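Local coordinates for protein D-mandelate dehydrogenase (Rhodotorula graminis, PDB 2W2K) that probably interconverts D-mandelate and its 2-oxoacid using a nicotinamide cofactor, at residues Ser79-Phe91 with Phe316-Leu328. Numbering follows the deposited sequence.
Sequences SSLKVFAAAGAGF and FERLTMTNIDRFL
Phe316 lays one face of its ring over the Ala87-Gly88 peptide, and Gly88 N sits 3.4 Å over the ring, nearer its edge than its centre. With CG anti to its own carbonyl carbon (chi1 -72°), the ring lies along the turn that leaves the strand, and Ala87 CB touches Phe316 CD2 at 3.7 Å. Replacing this phenylalanine by alanine is likely to strip the Ala87-Gly88 peptide of its aromatic cover and open a gap close to Gly307, a residue of the NAD(+) site. One helical turn on, Thr320 presses CG2 to 3.6 Å from Ala86 C, while its OG1 turns back to Phe316 O at 2.9 Å; that carbonyl also accepts Thr320 N from the opposite face of its plane, so the hydroxyl is satisfied within the helix. Here the backbones come close enough for Ala85 CB to lie 3.8 Å from Thr320 O. In the parallel five-stranded sheet of the family's substrate-binding (catalytic) domain, strand 83-86 runs between 54-57 and 105-107, and residues 316-328 of helix 310-330 return across it nearly antiparallel (167°). Toward Lys82 the backbones diverge and larger side chains bridge the interval: Val83 CB meets Phe327 CD2 at 3.8 Å, and Leu328 CD2 reaches Val83 CG1. At the solvent border Lys82 CB meets Leu328 CD2 at 4.2 Å; its chain extends away and NZ hydrogen-bonds to Ser345 OG.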
loop_
_atom_site.group_PDB
_atom_site.type_symbol
_atom_site.label_atom_id
_atom_site.label_comp_id
_atom_site.label_asym_id
_atom_site.label_seq_id
_atom_site.Cartn_x
_atom_site.Cartn_y
_atom_site.Cartn_z
ATOM N N SER B 79 0.668 -46.221 17.446
ATOM C CA SER B 79 -0.244 -45.867 18.557
ATOM C C SER B 79 0.413 -45.052 19.693
ATOM O O SER B 79 -0.297 -44.447 20.529
ATOM C CB SER B 79 -0.936 -47.116 19.118
ATOM O OG SER B 79 -2.070 -47.406 18.311
ATOM N N SER B 80 1.748 -45.036 19.701
ATOM C CA SER B 80 2.568 -44.162 20.583
ATOM C C SER B 80 2.412 -42.649 20.302
ATOM O O SER B 80 2.774 -41.788 21.149
ATOM C CB SER B 80 4.061 -44.535 20.415
ATOM O OG SER B 80 4.498 -44.383 19.060
ATOM N N LEU B 81 1.867 -42.309 19.132
ATOM C CA LEU B 81 1.783 -40.883 18.717
ATOM C C LEU B 81 0.813 -40.077 19.605
ATOM O O LEU B 81 -0.342 -40.490 19.808
ATOM C CB LEU B 81 1.427 -40.754 17.208
ATOM C CG LEU B 81 1.208 -39.357 16.602
ATOM C CD1 LEU B 81 2.503 -38.512 16.554
ATOM C CD2 LEU B 81 0.638 -39.512 15.166
ATOM N N LYS B 82 1.296 -38.956 20.147
ATOM C CA LYS B 82 0.498 -38.063 21.031
ATOM C C LYS B 82 0.165 -36.661 20.452
ATOM O O LYS B 82 -0.865 -36.075 20.816
ATOM C CB LYS B 82 1.163 -37.905 22.428
ATOM C CG LYS B 82 1.059 -39.188 23.324
ATOM C CD LYS B 82 1.700 -39.005 24.736
ATOM C CE LYS B 82 1.270 -40.170 25.640
ATOM N NZ LYS B 82 1.876 -40.105 27.011
ATOM N N VAL B 83 1.007 -36.121 19.561
ATOM C CA VAL B 83 0.839 -34.716 19.123
ATOM C C VAL B 83 1.499 -34.416 17.770
ATOM O O VAL B 83 2.575 -34.958 17.476
ATOM C CB VAL B 83 1.354 -33.680 20.250
ATOM C CG1 VAL B 83 2.839 -33.886 20.601
ATOM C CG2 VAL B 83 1.109 -32.198 19.858
ATOM N N PHE B 84 0.864 -33.533 16.986
ATOM C CA PHE B 84 1.348 -33.060 15.661
ATOM C C PHE B 84 1.227 -31.520 15.678
ATOM O O PHE B 84 0.110 -31.002 15.845
ATOM C CB PHE B 84 0.420 -33.683 14.575
ATOM C CG PHE B 84 0.810 -33.429 13.109
ATOM C CD1 PHE B 84 1.821 -32.509 12.719
ATOM C CD2 PHE B 84 0.095 -34.084 12.100
ATOM C CE1 PHE B 84 2.118 -32.289 11.330
ATOM C CE2 PHE B 84 0.385 -33.886 10.714
ATOM C CZ PHE B 84 1.402 -32.987 10.331
ATOM N N ALA B 85 2.358 -30.792 15.553
ATOM C CA ALA B 85 2.351 -29.313 15.447
ATOM C C ALA B 85 2.832 -28.867 14.056
ATOM O O ALA B 85 3.896 -29.311 13.600
ATOM C CB ALA B 85 3.242 -28.665 16.576
ATOM N N ALA B 86 2.087 -27.954 13.412
ATOM C CA ALA B 86 2.394 -27.527 12.019
ATOM C C ALA B 86 2.352 -26.015 11.834
ATOM O O ALA B 86 1.527 -25.338 12.465
ATOM C CB ALA B 86 1.419 -28.182 11.023
ATOM N N ALA B 87 3.231 -25.507 10.954
ATOM C CA ALA B 87 3.201 -24.120 10.489
ATOM C C ALA B 87 1.889 -23.766 9.757
ATOM O O ALA B 87 1.286 -24.639 9.136
ATOM C CB ALA B 87 4.401 -23.850 9.562
ATOM N N GLY B 88 1.472 -22.492 9.842
ATOM C CA GLY B 88 0.319 -21.972 9.076
ATOM C C GLY B 88 -1.014 -22.159 9.793
ATOM O O GLY B 88 -1.049 -22.545 10.964
ATOM N N ALA B 89 -2.119 -21.855 9.108
ATOM C CA ALA B 89 -3.451 -22.247 9.628
ATOM C C ALA B 89 -4.428 -22.499 8.492
ATOM O O ALA B 89 -4.283 -21.931 7.416
ATOM C CB ALA B 89 -3.990 -21.197 10.586
ATOM N N GLY B 90 -5.428 -23.342 8.737
ATOM C CA GLY B 90 -6.435 -23.667 7.712
ATOM C C GLY B 90 -5.860 -24.609 6.672
ATOM O O GLY B 90 -5.300 -24.166 5.670
ATOM N N PHE B 91 -6.004 -25.913 6.918
ATOM C CA PHE B 91 -5.297 -26.944 6.159
ATOM C C PHE B 91 -6.213 -27.884 5.406
ATOM O O PHE B 91 -6.748 -28.845 5.991
ATOM C CB PHE B 91 -4.436 -27.784 7.089
ATOM C CG PHE B 91 -3.481 -26.996 7.917
ATOM C CD1 PHE B 91 -2.845 -25.863 7.407
ATOM C CD2 PHE B 91 -3.189 -27.403 9.204
ATOM C CE1 PHE B 91 -1.935 -25.164 8.188
ATOM C CE2 PHE B 91 -2.287 -26.697 9.992
ATOM C CZ PHE B 91 -1.659 -25.587 9.490
ATOM N N PHE B 316 6.369 -19.182 13.265
ATOM C CA PHE B 316 6.058 -20.604 12.921
ATOM C C PHE B 316 7.045 -21.565 13.640
ATOM O O PHE B 316 6.628 -22.553 14.262
ATOM C CB PHE B 316 6.115 -20.913 11.385
ATOM C CG PHE B 316 4.979 -20.336 10.561
ATOM C CD1 PHE B 316 3.780 -19.882 11.142
ATOM C CD2 PHE B 316 5.111 -20.266 9.171
ATOM C CE1 PHE B 316 2.732 -19.335 10.316
ATOM C CE2 PHE B 316 4.087 -19.741 8.356
ATOM C CZ PHE B 316 2.889 -19.284 8.943
ATOM N N GLU B 317 8.352 -21.297 13.523
ATOM C CA GLU B 317 9.385 -22.115 14.201
ATOM C C GLU B 317 9.252 -22.079 15.730
ATOM O O GLU B 317 9.316 -23.138 16.374
ATOM C CB GLU B 317 10.805 -21.693 13.737
ATOM C CG GLU B 317 11.038 -22.033 12.244
ATOM C CD GLU B 317 12.499 -21.937 11.766
ATOM O OE1 GLU B 317 13.394 -21.551 12.558
ATOM O OE2 GLU B 317 12.725 -22.254 10.564
ATOM N N ARG B 318 9.049 -20.886 16.318
ATOM C CA ARG B 318 8.865 -20.786 17.795
ATOM C C ARG B 318 7.619 -21.546 18.297
ATOM O O ARG B 318 7.703 -22.290 19.281
ATOM C CB ARG B 318 8.806 -19.314 18.282
ATOM C CG ARG B 318 8.814 -19.174 19.859
ATOM C CD ARG B 318 8.534 -17.716 20.306
ATOM N NE ARG B 318 7.115 -17.355 20.172
ATOM C CZ ARG B 318 6.164 -17.631 21.072
ATOM N NH1 ARG B 318 6.448 -18.289 22.202
ATOM N NH2 ARG B 318 4.916 -17.247 20.849
ATOM N N LEU B 319 6.467 -21.371 17.630
ATOM C CA LEU B 319 5.216 -22.026 18.075
ATOM C C LEU B 319 5.276 -23.564 17.953
ATOM O O LEU B 319 4.912 -24.283 18.900
ATOM C CB LEU B 319 3.982 -21.446 17.331
ATOM C CG LEU B 319 3.505 -20.043 17.784
ATOM C CD1 LEU B 319 2.430 -19.542 16.797
ATOM C CD2 LEU B 319 2.965 -20.075 19.222
ATOM N N THR B 320 5.735 -24.068 16.810
ATOM C CA THR B 320 5.821 -25.544 16.616
ATOM C C THR B 320 6.714 -26.220 17.672
ATOM O O THR B 320 6.301 -27.216 18.293
ATOM C CB THR B 320 6.250 -25.951 15.178
ATOM O OG1 THR B 320 7.495 -25.313 14.820
ATOM C CG2 THR B 320 5.125 -25.593 14.133
ATOM N N MET B 321 7.927 -25.681 17.875
ATOM C CA MET B 321 8.884 -26.260 18.847
ATOM C C MET B 321 8.372 -26.151 20.292
ATOM O O MET B 321 8.411 -27.138 21.043
ATOM C CB MET B 321 10.272 -25.609 18.718
ATOM C CG MET B 321 11.027 -25.926 17.404
ATOM S SD MET B 321 12.756 -25.335 17.421
ATOM C CE MET B 321 12.735 -24.055 16.172
ATOM N N THR B 322 7.883 -24.958 20.673
ATOM C CA THR B 322 7.354 -24.704 22.023
ATOM C C THR B 322 6.115 -25.536 22.366
ATOM O O THR B 322 5.998 -26.053 23.485
ATOM C CB THR B 322 7.088 -23.155 22.263
ATOM O OG1 THR B 322 8.308 -22.417 22.047
ATOM C CG2 THR B 322 6.573 -22.886 23.677
ATOM N N ASN B 323 5.191 -25.670 21.408
ATOM C CA ASN B 323 4.015 -26.533 21.587
ATOM C C ASN B 323 4.387 -27.975 21.991
ATOM O O ASN B 323 3.845 -28.536 22.979
ATOM C CB ASN B 323 3.145 -26.529 20.322
ATOM C CG ASN B 323 2.098 -25.382 20.293
ATOM O OD1 ASN B 323 1.875 -24.743 19.240
ATOM N ND2 ASN B 323 1.459 -25.140 21.414
ATOM N N ILE B 324 5.312 -28.575 21.249
ATOM C CA ILE B 324 5.719 -29.981 21.505
ATOM C C ILE B 324 6.483 -30.134 22.855
ATOM O O ILE B 324 6.254 -31.099 23.623
ATOM C CB ILE B 324 6.493 -30.565 20.280
ATOM C CG1 ILE B 324 5.547 -30.710 19.059
ATOM C CG2 ILE B 324 7.136 -31.921 20.608
ATOM C CD1 ILE B 324 6.289 -30.937 17.726
ATOM N N ASP B 325 7.344 -29.165 23.162
ATOM C CA ASP B 325 8.093 -29.139 24.447
ATOM C C ASP B 325 7.132 -29.067 25.645
ATOM O O ASP B 325 7.208 -29.902 26.566
ATOM C CB ASP B 325 9.077 -27.948 24.455
ATOM C CG ASP B 325 10.118 -28.009 25.593
ATOM O OD1 ASP B 325 9.920 -28.680 26.633
ATOM O OD2 ASP B 325 11.166 -27.358 25.443
ATOM N N ARG B 326 6.242 -28.071 25.628
ATOM C CA ARG B 326 5.164 -27.946 26.638
ATOM C C ARG B 326 4.380 -29.263 26.841
ATOM O O ARG B 326 4.260 -29.740 27.966
ATOM C CB ARG B 326 4.178 -26.824 26.290
ATOM C CG ARG B 326 4.750 -25.416 26.470
ATOM C CD ARG B 326 3.802 -24.319 25.921
ATOM N NE ARG B 326 2.493 -24.290 26.586
ATOM C CZ ARG B 326 2.160 -23.525 27.632
ATOM N NH1 ARG B 326 3.040 -22.692 28.179
ATOM N NH2 ARG B 326 0.927 -23.598 28.127
ATOM N N PHE B 327 3.862 -29.830 25.744
ATOM C CA PHE B 327 2.915 -30.959 25.782
ATOM C C PHE B 327 3.554 -32.321 26.136
ATOM O O PHE B 327 2.916 -33.147 26.795
ATOM C CB PHE B 327 2.165 -31.043 24.431
ATOM C CG PHE B 327 0.872 -31.829 24.485
ATOM C CD1 PHE B 327 -0.293 -31.265 25.021
ATOM C CD2 PHE B 327 0.813 -33.134 23.984
ATOM C CE1 PHE B 327 -1.496 -31.981 25.064
ATOM C CE2 PHE B 327 -0.397 -33.864 24.016
ATOM C CZ PHE B 327 -1.551 -33.286 24.554
ATOM N N LEU B 328 4.801 -32.552 25.726
ATOM C CA LEU B 328 5.497 -33.827 26.044
ATOM C C LEU B 328 6.411 -33.815 27.274
ATOM O O LEU B 328 6.623 -34.875 27.899
ATOM C CB LEU B 328 6.318 -34.337 24.834
ATOM C CG LEU B 328 5.554 -34.778 23.570
ATOM C CD1 LEU B 328 6.523 -35.416 22.561
ATOM C CD2 LEU B 328 4.397 -35.743 23.916
#